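PDB 1J1I: meta cleavage compound hydrolase from Janthinobacterium, which hydrolyses a carbon-carbon bond of the aromatic ring-cleavage product formed during carbazole degradation, most probably releasing anthranilate. Local coordinates for residues I84-D89 / R195-A200; V123-S128 / R219-P224; Q229-D232 / P237-T240. All blocks are in the same frame, centred on the assembly; numbering follows the deposited sequence.

Contact 1 (I84-D89 / R195-A200); sequences IEYTQD and RKAYVA
Two torsions of Tyr-86 bring its ring to Ala-197 and Ala-200: chi1 of -72° sets CG anti to the carbonyl carbon and beside the backbone N, and chi2 of -99° turns the ring nearly square to the plane through CA, CB and CG. The ring then runs alongside one flank of helix 192-208. Its near half meets the later alanine, CD2 of Tyr-86 lying 3.8 Å from CB of Ala-200. The far end reaches the earlier one, OH of Tyr-86 being 4.0 Å from CB of Ala-197. Three residues apart on the helix, the two methyls lie on the flank that the ring runs along, that of Ala-200 pointing toward the loop. Both approach the ring obliquely. CG1 of Ile-84 sits 4.0 Å above the plane of the Tyr-86 ring, offset toward its rim. The backbone carrying the ring is turned sharply: Tyr-86 is the centre of an inverse gamma turn, closed by a weak bond from Thr-87 N to Glu-85 O of 3.2 Å. Polar contact is indirect. Water 1 accepts from Tyr-86 N at 2.7 Å and gives only a weak bond to Ala-200 O at 3.4 Å, while the phenol hydroxyl has a weak hydrogen bond to Pro-82 O. The direct meeting is thus van der Waals, as the approaches to the methyls and the lack of a direct hydrogen bond show; it is small, burying 147 Å². Just after the turn, Thr-87 is the N-cap of helix 88-101, its OG1 bonded to Arg-90 N. That helix belongs to the alpha/beta hydrolase core, whereas helix 192-208 lies among the helices inserted between strands 131-137 and 225-230, as in the cap of such enzymes; Tyr-86 thus probably joins core to cap, where Thr-201 also touches its side chain.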
ATOM      1  N   ILE A  84     -35.048  15.114  10.447  1.00 33.17           N
ATOM      2  CA  ILE A  84     -34.540  14.471  11.649  1.00 30.95           C
ATOM      3  C   ILE A  84     -33.218  15.100  12.059  1.00 30.96           C
ATOM      4  O   ILE A  84     -32.699  15.986  11.380  1.00 31.06           O
ATOM      5  CB  ILE A  84     -34.265  12.976  11.412  1.00 37.24           C
ATOM      6  CG1 ILE A  84     -33.095  12.820  10.434  1.00 34.56           C
ATOM      7  CG2 ILE A  84     -35.507  12.290  10.864  1.00 37.19           C
ATOM      8  CD1 ILE A  84     -32.680  11.382  10.189  1.00 39.54           C
ATOM      9  N   GLU A  85     -32.680  14.635  13.181  1.00 31.96           N
ATOM     10  CA  GLU A  85     -31.390  15.123  13.644  1.00 35.21           C
ATOM     11  C   GLU A  85     -30.374  14.251  12.915  1.00 24.76           C
ATOM     12  O   GLU A  85     -30.398  13.029  13.039  1.00 25.54           O
ATOM     13  CB  GLU A  85     -31.248  14.953  15.161  1.00 32.99           C
ATOM     14  CG  GLU A  85     -29.885  15.381  15.690  1.00 42.41           C
ATOM     15  CD  GLU A  85     -29.785  15.326  17.205  1.00 45.47           C
ATOM     16  OE1 GLU A  85     -30.247  14.330  17.803  1.00 50.55           O
ATOM     17  OE2 GLU A  85     -29.231  16.277  17.798  1.00 48.14           O
ATOM     18  N   TYR A  86     -29.505  14.881  12.136  1.00 25.12           N
ATOM     19  CA  TYR A  86     -28.501  14.155  11.372  1.00 26.53           C
ATOM     20  C   TYR A  86     -27.245  13.903  12.196  1.00 22.96           C
ATOM     21  O   TYR A  86     -26.308  14.696  12.172  1.00 29.41           O
ATOM     22  CB  TYR A  86     -28.159  14.932  10.095  1.00 26.11           C
ATOM     23  CG  TYR A  86     -29.255  14.898   9.051  1.00 20.51           C
ATOM     24  CD1 TYR A  86     -29.195  14.007   7.976  1.00 29.19           C
ATOM     25  CD2 TYR A  86     -30.367  15.736   9.145  1.00 25.33           C
ATOM     26  CE1 TYR A  86     -30.213  13.953   7.020  1.00 28.24           C
ATOM     27  CE2 TYR A  86     -31.396  15.687   8.195  1.00 25.42           C
ATOM     28  CZ  TYR A  86     -31.311  14.794   7.138  1.00 28.20           C
ATOM     29  OH  TYR A  86     -32.327  14.726   6.208  1.00 25.78           O
ATOM     30  N   THR A  87     -27.244  12.793  12.928  1.00 22.63           N
ATOM     31  CA  THR A  87     -26.105  12.418  13.764  1.00 26.40           C
ATOM     32  C   THR A  87     -25.284  11.336  13.067  1.00 25.22           C
ATOM     33  O   THR A  87     -25.757  10.704  12.123  1.00 22.68           O
ATOM     34  CB  THR A  87     -26.572  11.852  15.114  1.00 28.80           C
ATOM     35  OG1 THR A  87     -27.211  10.585  14.902  1.00 25.49           O
ATOM     36  CG2 THR A  87     -27.561  12.803  15.778  1.00 29.34           C
ATOM     37  N   GLN A  88     -24.056  11.123  13.531  1.00 21.80           N
ATOM     38  CA  GLN A  88     -23.209  10.090  12.944  1.00 20.74           C
ATOM     39  C   GLN A  88     -23.886   8.749  13.208  1.00 20.20           C
ATOM     40  O   GLN A  88     -23.840   7.840  12.385  1.00 21.47           O
ATOM     41  CB  GLN A  88     -21.814  10.129  13.574  1.00 20.85           C
ATOM     42  CG  GLN A  88     -20.845   9.072  13.047  1.00 19.49           C
ATOM     43  CD  GLN A  88     -20.737   9.062  11.533  1.00 24.84           C
ATOM     44  OE1 GLN A  88     -20.958  10.078  10.871  1.00 21.24           O
ATOM     45  NE2 GLN A  88     -20.379   7.912  10.977  1.00 25.16           N
ATOM     46  N   ASP A  89     -24.542   8.646  14.359  1.00 19.28           N
ATOM     47  CA  ASP A  89     -25.247   7.428  14.726  1.00 24.58           C
ATOM     48  C   ASP A  89     -26.317   7.107  13.675  1.00 24.92           C
ATOM     49  O   ASP A  89     -26.509   5.947  13.301  1.00 23.09           O
ATOM     50  CB  ASP A  89     -25.902   7.611  16.092  1.00 32.53           C
ATOM     51  CG  ASP A  89     -24.937   8.155  17.132  1.00 48.14           C
ATOM     52  OD1 ASP A  89     -24.327   9.233  16.899  1.00 43.44           O
ATOM     53  OD2 ASP A  89     -24.795   7.501  18.187  1.00 49.89           O
ATOM     54  N   ARG A 195     -29.226  20.992   0.154  1.00 28.94           N
ATOM     55  CA  ARG A 195     -28.527  22.016   0.913  1.00 27.73           C
ATOM     56  C   ARG A 195     -29.026  22.074   2.350  1.00 24.70           C
ATOM     57  O   ARG A 195     -28.237  22.249   3.276  1.00 27.24           O
ATOM     58  CB  ARG A 195     -28.695  23.383   0.244  1.00 28.19           C
ATOM     59  CG  ARG A 195     -28.055  24.518   1.027  1.00 36.30           C
ATOM     60  CD  ARG A 195     -28.120  25.831   0.271  1.00 41.62           C
ATOM     61  NE  ARG A 195     -27.461  26.904   1.010  1.00 47.05           N
ATOM     62  CZ  ARG A 195     -27.215  28.112   0.513  1.00 49.95           C
ATOM     63  NH1 ARG A 195     -27.569  28.407  -0.731  1.00 47.99           N
ATOM     64  NH2 ARG A 195     -26.608  29.025   1.261  1.00 52.04           N
ATOM     65  N   LYS A 196     -30.335  21.923   2.534  1.00 27.75           N
ATOM     66  CA  LYS A 196     -30.918  21.956   3.871  1.00 27.51           C
ATOM     67  C   LYS A 196     -30.393  20.803   4.726  1.00 26.49           C
ATOM     68  O   LYS A 196     -30.057  20.990   5.898  1.00 24.95           O
ATOM     69  CB  LYS A 196     -32.445  21.884   3.792  1.00 27.61           C
ATOM     70  CG  LYS A 196     -33.142  21.949   5.145  1.00 37.35           C
ATOM     71  CD  LYS A 196     -34.660  21.922   4.993  1.00 46.16           C
ATOM     72  CE  LYS A 196     -35.369  22.006   6.340  1.00 47.14           C
ATOM     73  NZ  LYS A 196     -35.062  20.844   7.222  1.00 53.22           N
ATOM     74  N   ALA A 197     -30.334  19.610   4.142  1.00 23.58           N
ATOM     75  CA  ALA A 197     -29.835  18.445   4.866  1.00 24.76           C
ATOM     76  C   ALA A 197     -28.347  18.617   5.159  1.00 23.68           C
ATOM     77  O   ALA A 197     -27.863  18.215   6.218  1.00 24.19           O
ATOM     78  CB  ALA A 197     -30.066  17.172   4.052  1.00 24.68           C
ATOM     79  N   TYR A 198     -27.624  19.219   4.218  1.00 25.21           N
ATOM     80  CA  TYR A 198     -26.192  19.438   4.391  1.00 27.81           C
ATOM     81  C   TYR A 198     -25.943  20.380   5.563  1.00 31.82           C
ATOM     82  O   TYR A 198     -25.043  20.161   6.371  1.00 26.21           O
ATOM     83  CB  TYR A 198     -25.580  20.041   3.127  1.00 27.40           C
ATOM     84  CG  TYR A 198     -24.121  20.382   3.295  1.00 30.77           C
ATOM     85  CD1 TYR A 198     -23.162  19.376   3.415  1.00 28.96           C
ATOM     86  CD2 TYR A 198     -23.700  21.709   3.377  1.00 32.56           C
ATOM     87  CE1 TYR A 198     -21.823  19.680   3.618  1.00 29.97           C
ATOM     88  CE2 TYR A 198     -22.356  22.025   3.577  1.00 34.24           C
ATOM     89  CZ  TYR A 198     -21.426  21.004   3.698  1.00 34.00           C
ATOM     90  OH  TYR A 198     -20.097  21.301   3.901  1.00 44.43           O
ATOM     91  N   VAL A 199     -26.741  21.439   5.643  1.00 29.55           N
ATOM     92  CA  VAL A 199     -26.604  22.395   6.726  1.00 29.68           C
ATOM     93  C   VAL A 199     -26.843  21.714   8.064  1.00 28.02           C
ATOM     94  O   VAL A 199     -26.101  21.939   9.018  1.00 30.02           O
ATOM     95  CB  VAL A 199     -27.595  23.569   6.565  1.00 33.34           C
ATOM     96  CG1 VAL A 199     -27.636  24.402   7.845  1.00 36.61           C
ATOM     97  CG2 VAL A 199     -27.171  24.433   5.389  1.00 34.62           C
ATOM     98  N   ALA A 200     -27.877  20.879   8.130  1.00 25.39           N
ATOM     99  CA  ALA A 200     -28.200  20.159   9.360  1.00 24.38           C
ATOM    100  C   ALA A 200     -27.087  19.171   9.703  1.00 21.33           C
ATOM    101  O   ALA A 200     -26.726  19.009  10.870  1.00 24.95           O
ATOM    102  CB  ALA A 200     -29.523  19.420   9.207  1.00 22.17           C
TER
HETATM  103  O   HOH W   1     -29.475  17.544  12.280  1.00 42.69           O

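Contact 2 (V123-S128 / R219-P224); sequences VSVLHS and RKVQVP
Val-125, on the last turn of helix 114-126, turns two methyls to the loop 219-224, and each has its own nearest partner there. With chi1 at 171°, CG1 is anti to the backbone N and points to Lys-220, while CG2, beside that N, points to Val-221. CG2 of Val-125 is 3.7 Å from CG2 of Val-221, the two valines crossing at about a right angle. CG1 of Val-125 meets CB of Lys-220, also at 3.7 Å. The Val-221 side is the enclosed, tightly packed one: this residue is buried, and Leu-134 of strand 131-137 and Ile-248 pack on it. Phe-217 of helix 215-218 adds an aromatic neighbour to Val-125. Toward Lys-220 the approach is as close, but the residue is exposed and only CB at the root of its chain takes part; the chain bends at chi2 (63°) and the amine leads off to Glu-216 O, to which NZ is hydrogen-bonded, keeping the charge at the exposed border. Between the backbones a single water does the polar work. Water 2 donates to Ser-124 O at 2.8 Å and accepts from Gln-222 N at 2.8 Å, linking a carbonyl near the helix end to a loop amide that a direct bond does not join. Ser-124 OG takes no part in this bridge; it is bonded back to Gly-120 O within its own helix. The segments together bury 241 Å². Such chemistry implies that the loop leading to strand 225-230 is probably held against the helix mainly by apolar packing, with one water-mediated backbone link and no salt bridge between the segments.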
ATOM      1  N   VAL A 123     -20.047   1.056  11.122  1.00 16.63           N
ATOM      2  CA  VAL A 123     -20.759  -0.188  10.835  1.00 17.71           C
ATOM      3  C   VAL A 123     -19.836  -1.385  11.095  1.00 20.21           C
ATOM      4  O   VAL A 123     -20.280  -2.443  11.546  1.00 17.79           O
ATOM      5  CB  VAL A 123     -21.251  -0.228   9.359  1.00 18.54           C
ATOM      6  CG1 VAL A 123     -21.713  -1.633   8.997  1.00 22.84           C
ATOM      7  CG2 VAL A 123     -22.405   0.760   9.172  1.00 19.73           C
ATOM      8  N   SER A 124     -18.549  -1.210  10.818  1.00 18.69           N
ATOM      9  CA  SER A 124     -17.581  -2.281  11.029  1.00 19.34           C
ATOM     10  C   SER A 124     -17.375  -2.617  12.500  1.00 20.34           C
ATOM     11  O   SER A 124     -16.857  -3.686  12.827  1.00 20.70           O
ATOM     12  CB  SER A 124     -16.247  -1.923  10.377  1.00 19.00           C
ATOM     13  OG  SER A 124     -16.403  -1.867   8.968  1.00 19.83           O
ATOM     14  N   VAL A 125     -17.771  -1.708  13.391  1.00 17.95           N
ATOM     15  CA  VAL A 125     -17.641  -1.971  14.816  1.00 21.92           C
ATOM     16  C   VAL A 125     -18.977  -2.434  15.410  1.00 22.90           C
ATOM     17  O   VAL A 125     -19.024  -3.413  16.158  1.00 23.73           O
ATOM     18  CB  VAL A 125     -17.145  -0.729  15.586  1.00 21.80           C
ATOM     19  CG1 VAL A 125     -17.236  -0.980  17.104  1.00 17.49           C
ATOM     20  CG2 VAL A 125     -15.698  -0.424  15.187  1.00 21.44           C
ATOM     21  N   LEU A 126     -20.056  -1.730  15.075  1.00 24.27           N
ATOM     22  CA  LEU A 126     -21.386  -2.070  15.583  1.00 24.30           C
ATOM     23  C   LEU A 126     -22.053  -3.265  14.907  1.00 22.37           C
ATOM     24  O   LEU A 126     -22.841  -3.973  15.538  1.00 19.86           O
ATOM     25  CB  LEU A 126     -22.335  -0.872  15.464  1.00 27.04           C
ATOM     26  CG  LEU A 126     -22.287   0.242  16.514  1.00 34.01           C
ATOM     27  CD1 LEU A 126     -20.961   0.947  16.476  1.00 30.97           C
ATOM     28  CD2 LEU A 126     -23.415   1.228  16.242  1.00 32.63           C
ATOM     29  N   HIS A 127     -21.755  -3.489  13.632  1.00 19.47           N
ATOM     30  CA  HIS A 127     -22.386  -4.588  12.903  1.00 20.59           C
ATOM     31  C   HIS A 127     -21.400  -5.336  12.014  1.00 21.57           C
ATOM     32  O   HIS A 127     -21.667  -5.550  10.828  1.00 21.93           O
ATOM     33  CB  HIS A 127     -23.515  -4.031  12.034  1.00 24.09           C
ATOM     34  CG  HIS A 127     -24.390  -3.040  12.737  1.00 24.86           C
ATOM     35  ND1 HIS A 127     -25.240  -3.392  13.764  1.00 23.17           N
ATOM     36  CD2 HIS A 127     -24.538  -1.704  12.566  1.00 25.80           C
ATOM     37  CE1 HIS A 127     -25.874  -2.316  14.194  1.00 24.32           C
ATOM     38  NE2 HIS A 127     -25.466  -1.279  13.484  1.00 28.84           N
ATOM     39  N   SER A 128     -20.276  -5.754  12.587  1.00 20.88           N
ATOM     40  CA  SER A 128     -19.241  -6.439  11.820  1.00 24.74           C
ATOM     41  C   SER A 128     -19.650  -7.761  11.184  1.00 24.31           C
ATOM     42  O   SER A 128     -18.991  -8.222  10.258  1.00 22.70           O
ATOM     43  CB  SER A 128     -17.987  -6.648  12.679  1.00 23.80           C
ATOM     44  OG  SER A 128     -18.219  -7.571  13.725  1.00 25.87           O
ATOM     45  N   ARG A 219     -10.052   1.060  17.854  1.00 15.97           N
ATOM     46  CA  ARG A 219      -9.306  -0.152  18.176  1.00 19.26           C
ATOM     47  C   ARG A 219     -10.208  -1.391  18.107  1.00 20.76           C
ATOM     48  O   ARG A 219      -9.720  -2.523  18.126  1.00 19.00           O
ATOM     49  CB  ARG A 219      -8.701  -0.020  19.577  1.00 26.59           C
ATOM     50  CG  ARG A 219      -7.448  -0.848  19.808  1.00 37.30           C
ATOM     51  CD  ARG A 219      -6.993  -0.751  21.255  1.00 38.28           C
ATOM     52  NE  ARG A 219      -6.520   0.582  21.625  1.00 36.41           N
ATOM     53  CZ  ARG A 219      -5.346   1.092  21.262  1.00 41.60           C
ATOM     54  NH1 ARG A 219      -4.507   0.387  20.509  1.00 41.63           N
ATOM     55  NH2 ARG A 219      -5.001   2.307  21.665  1.00 47.43           N
ATOM     56  N   LYS A 220     -11.519  -1.163  18.026  1.00 23.38           N
ATOM     57  CA  LYS A 220     -12.508  -2.243  17.945  1.00 22.29           C
ATOM     58  C   LYS A 220     -12.704  -2.766  16.522  1.00 20.14           C
ATOM     59  O   LYS A 220     -13.427  -3.743  16.312  1.00 16.69           O
ATOM     60  CB  LYS A 220     -13.867  -1.772  18.476  1.00 24.10           C
ATOM     61  CG  LYS A 220     -14.140  -2.084  19.936  1.00 35.48           C
ATOM     62  CD  LYS A 220     -13.174  -1.376  20.828  1.00 36.14           C
ATOM     63  CE  LYS A 220     -13.611  -1.406  22.278  1.00 23.15           C
ATOM     64  NZ  LYS A 220     -12.581  -0.683  23.054  1.00 21.42           N
ATOM     65  N   VAL A 221     -12.094  -2.108  15.540  1.00 16.61           N
ATOM     66  CA  VAL A 221     -12.223  -2.578  14.163  1.00 19.93           C
ATOM     67  C   VAL A 221     -11.404  -3.865  14.062  1.00 20.20           C
ATOM     68  O   VAL A 221     -10.185  -3.837  14.192  1.00 18.09           O
ATOM     69  CB  VAL A 221     -11.685  -1.540  13.155  1.00 18.34           C
ATOM     70  CG1 VAL A 221     -11.776  -2.101  11.742  1.00 19.22           C
ATOM     71  CG2 VAL A 221     -12.488  -0.241  13.264  1.00 18.78           C
ATOM     72  N   GLN A 222     -12.081  -4.988  13.823  1.00 21.46           N
ATOM     73  CA  GLN A 222     -11.417  -6.290  13.755  1.00 20.43           C
ATOM     74  C   GLN A 222     -11.342  -6.903  12.356  1.00 19.14           C
ATOM     75  O   GLN A 222     -10.593  -7.847  12.127  1.00 23.62           O
ATOM     76  CB  GLN A 222     -12.114  -7.272  14.720  1.00 17.78           C
ATOM     77  CG  GLN A 222     -12.114  -6.803  16.179  1.00 19.86           C
ATOM     78  CD  GLN A 222     -12.851  -7.748  17.121  1.00 22.80           C
ATOM     79  OE1 GLN A 222     -13.881  -8.327  16.767  1.00 22.95           O
ATOM     80  NE2 GLN A 222     -12.334  -7.892  18.335  1.00 21.58           N
ATOM     81  N   VAL A 223     -12.113  -6.364  11.421  1.00 16.57           N
ATOM     82  CA  VAL A 223     -12.115  -6.863  10.045  1.00 21.57           C
ATOM     83  C   VAL A 223     -10.848  -6.402   9.316  1.00 19.46           C
ATOM     84  O   VAL A 223     -10.233  -5.413   9.713  1.00 20.76           O
ATOM     85  CB  VAL A 223     -13.357  -6.323   9.295  1.00 22.62           C
ATOM     86  CG1 VAL A 223     -13.177  -6.432   7.804  1.00 36.79           C
ATOM     87  CG2 VAL A 223     -14.591  -7.103   9.720  1.00 22.90           C
ATOM     88  N   PRO A 224     -10.421  -7.134   8.266  1.00 20.16           N
ATOM     89  CA  PRO A 224      -9.219  -6.678   7.560  1.00 20.28           C
ATOM     90  C   PRO A 224      -9.517  -5.285   7.019  1.00 20.89           C
ATOM     91  O   PRO A 224     -10.583  -5.040   6.435  1.00 20.15           O
ATOM     92  CB  PRO A 224      -9.037  -7.719   6.452  1.00 22.76           C
ATOM     93  CG  PRO A 224     -10.411  -8.337   6.305  1.00 30.55           C
ATOM     94  CD  PRO A 224     -10.873  -8.428   7.729  1.00 22.00           C
TER
HETATM   95  O   HOH W   2     -14.683  -5.384  12.896  1.00 17.89           O

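Contact 3 (Q229-D232 / P237-T240); sequences QGKD and PVET
Gln-229 and Val-238 meet at the turn of a beta-alpha-beta unit of the alpha/beta hydrolase fold, where the loop after strand 225-230 leads into helix 238-247, which runs on to strand 251-256. The van der Waals part lies between them: CG of Gln-229 is 3.9 Å from CA of Val-238 and 4.1 Å from its CG2. Lys-231 extends this patch loosely, its CG 4.4 Å from CG2 of Val-238, and Ile-255 of strand 251-256 packs on all three side chains. Among the hydrogen bonds, the amide of Gln-229 is fixed from its own strand. CG is anti to the backbone N (chi1 -179°), and a bend at chi2 folds the amide back so that NE2 donates to Gly-230 O at 3.0 Å, with an N-H...O angle of 156°. NE2 also makes a weak bond to OD2 of Asp-233, probably the catalytic acid; Gln-229 may thus help to place that carboxylate. A leucine here has no N-H to offer Gly-230 O or Asp-233 OD2, and the carboxylate would probably lose one of the contacts that steady its rotation. Between subunits, the amine of Lys-231 is hydrogen-bonded to Ser-251 O and Leu-245 O of the second subunit. Solvent supplies the backbone link: water 3 donates to Lys-231 O at 2.8 Å and accepts from Val-238 N at 3.0 Å.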
ATOM      1  N   GLN A 229      -4.200   6.723   2.181  1.00 16.48           N
ATOM      2  CA  GLN A 229      -3.950   8.101   2.563  1.00 17.95           C
ATOM      3  C   GLN A 229      -3.060   8.893   1.613  1.00 22.71           C
ATOM      4  O   GLN A 229      -2.002   8.415   1.186  1.00 21.67           O
ATOM      5  CB  GLN A 229      -3.321   8.117   3.957  1.00 20.98           C
ATOM      6  CG  GLN A 229      -3.029   9.492   4.517  1.00 28.53           C
ATOM      7  CD  GLN A 229      -4.288  10.294   4.763  1.00 33.75           C
ATOM      8  OE1 GLN A 229      -5.268   9.784   5.310  1.00 30.59           O
ATOM      9  NE2 GLN A 229      -4.267  11.560   4.367  1.00 28.53           N
ATOM     10  N   GLY A 230      -3.503  10.108   1.302  1.00 19.48           N
ATOM     11  CA  GLY A 230      -2.740  10.997   0.443  1.00 19.38           C
ATOM     12  C   GLY A 230      -1.717  11.692   1.323  1.00 18.56           C
ATOM     13  O   GLY A 230      -2.042  12.173   2.407  1.00 23.79           O
ATOM     14  N   LYS A 231      -0.472  11.735   0.869  1.00 20.59           N
ATOM     15  CA  LYS A 231       0.592  12.356   1.642  1.00 22.96           C
ATOM     16  C   LYS A 231       0.382  13.852   1.818  1.00 25.55           C
ATOM     17  O   LYS A 231       0.805  14.427   2.821  1.00 26.79           O
ATOM     18  CB  LYS A 231       1.950  12.095   0.969  1.00 24.44           C
ATOM     19  CG  LYS A 231       2.945  11.367   1.861  1.00 32.34           C
ATOM     20  CD  LYS A 231       4.332  11.263   1.232  1.00 27.00           C
ATOM     21  CE  LYS A 231       4.526   9.957   0.467  1.00 22.78           C
ATOM     22  NZ  LYS A 231       5.915   9.846  -0.092  1.00 19.58           N
ATOM     23  N   ASP A 232      -0.286  14.474   0.852  1.00 21.73           N
ATOM     24  CA  ASP A 232      -0.525  15.912   0.885  1.00 26.54           C
ATOM     25  C   ASP A 232      -1.940  16.315   1.317  1.00 29.08           C
ATOM     26  O   ASP A 232      -2.385  17.429   1.048  1.00 28.27           O
ATOM     27  CB  ASP A 232      -0.214  16.493  -0.492  1.00 28.93           C
ATOM     28  CG  ASP A 232       1.127  16.019  -1.025  1.00 26.43           C
ATOM     29  OD1 ASP A 232       2.144  16.222  -0.337  1.00 37.20           O
ATOM     30  OD2 ASP A 232       1.162  15.440  -2.125  1.00 29.89           O
ATOM     31  N   PRO A 237      -4.347  14.803   7.984  1.00 25.34           N
ATOM     32  CA  PRO A 237      -2.887  14.680   7.898  1.00 28.62           C
ATOM     33  C   PRO A 237      -2.449  13.231   7.717  1.00 31.40           C
ATOM     34  O   PRO A 237      -3.133  12.312   8.168  1.00 26.49           O
ATOM     35  CB  PRO A 237      -2.409  15.258   9.229  1.00 32.48           C
ATOM     36  CG  PRO A 237      -3.499  16.230   9.593  1.00 38.75           C
ATOM     37  CD  PRO A 237      -4.743  15.462   9.240  1.00 31.77           C
ATOM     38  N   VAL A 238      -1.304  13.030   7.069  1.00 28.27           N
ATOM     39  CA  VAL A 238      -0.803  11.679   6.844  1.00 30.14           C
ATOM     40  C   VAL A 238      -0.540  10.954   8.165  1.00 28.05           C
ATOM     41  O   VAL A 238      -0.675   9.731   8.245  1.00 29.15           O
ATOM     42  CB  VAL A 238       0.492  11.689   5.981  1.00 31.43           C
ATOM     43  CG1 VAL A 238       1.620  12.380   6.723  1.00 35.43           C
ATOM     44  CG2 VAL A 238       0.881  10.270   5.619  1.00 30.43           C
ATOM     45  N   GLU A 239      -0.176  11.704   9.204  1.00 28.05           N
ATOM     46  CA  GLU A 239       0.082  11.104  10.511  1.00 29.75           C
ATOM     47  C   GLU A 239      -1.154  10.340  11.002  1.00 29.14           C
ATOM     48  O   GLU A 239      -1.035   9.378  11.762  1.00 28.18           O
ATOM     49  CB  GLU A 239       0.452  12.177  11.541  1.00 37.17           C
ATOM     50  CG  GLU A 239       1.767  12.906  11.289  1.00 46.33           C
ATOM     51  CD  GLU A 239       1.758  13.721  10.008  1.00 46.38           C
ATOM     52  OE1 GLU A 239       0.757  14.425   9.756  1.00 43.35           O
ATOM     53  OE2 GLU A 239       2.755  13.664   9.259  1.00 54.06           O
ATOM     54  N   THR A 240      -2.334  10.778  10.567  1.00 28.05           N
ATOM     55  CA  THR A 240      -3.596  10.137  10.955  1.00 28.55           C
ATOM     56  C   THR A 240      -3.625   8.683  10.513  1.00 27.13           C
ATOM     57  O   THR A 240      -4.157   7.823  11.214  1.00 26.06           O
ATOM     58  CB  THR A 240      -4.822  10.809  10.302  1.00 33.02           C
ATOM     59  OG1 THR A 240      -4.757  12.225  10.489  1.00 34.81           O
ATOM     60  CG2 THR A 240      -6.113  10.275  10.931  1.00 30.07           C
TER
HETATM   61  O   HOH W   3      -0.746  15.148   5.070  1.00 38.02           O

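Contact 1 is the most buried of the three, yet it covers the least surface; contacts 2 and 3 are only partly buried. Their centres lie 22 to 27 Å apart and none touches another. Contact 1 probably ties the core to the cap-like helices, whereas contacts 2 and 3 stay around the central sheet and flank strand 225-230, contact 2 in the loop leading into it and contact 3 at its end. In each, a water links the two backbones, weakly in contact 1, while the direct meeting is mostly apolar. Chemistry then follows place: aromatic on alanine in contact 1, valine against valine and the root of a lysine in contact 2, and in contact 3 a glutamine beside a probable catalytic residue, with a lysine reaching the second subunit.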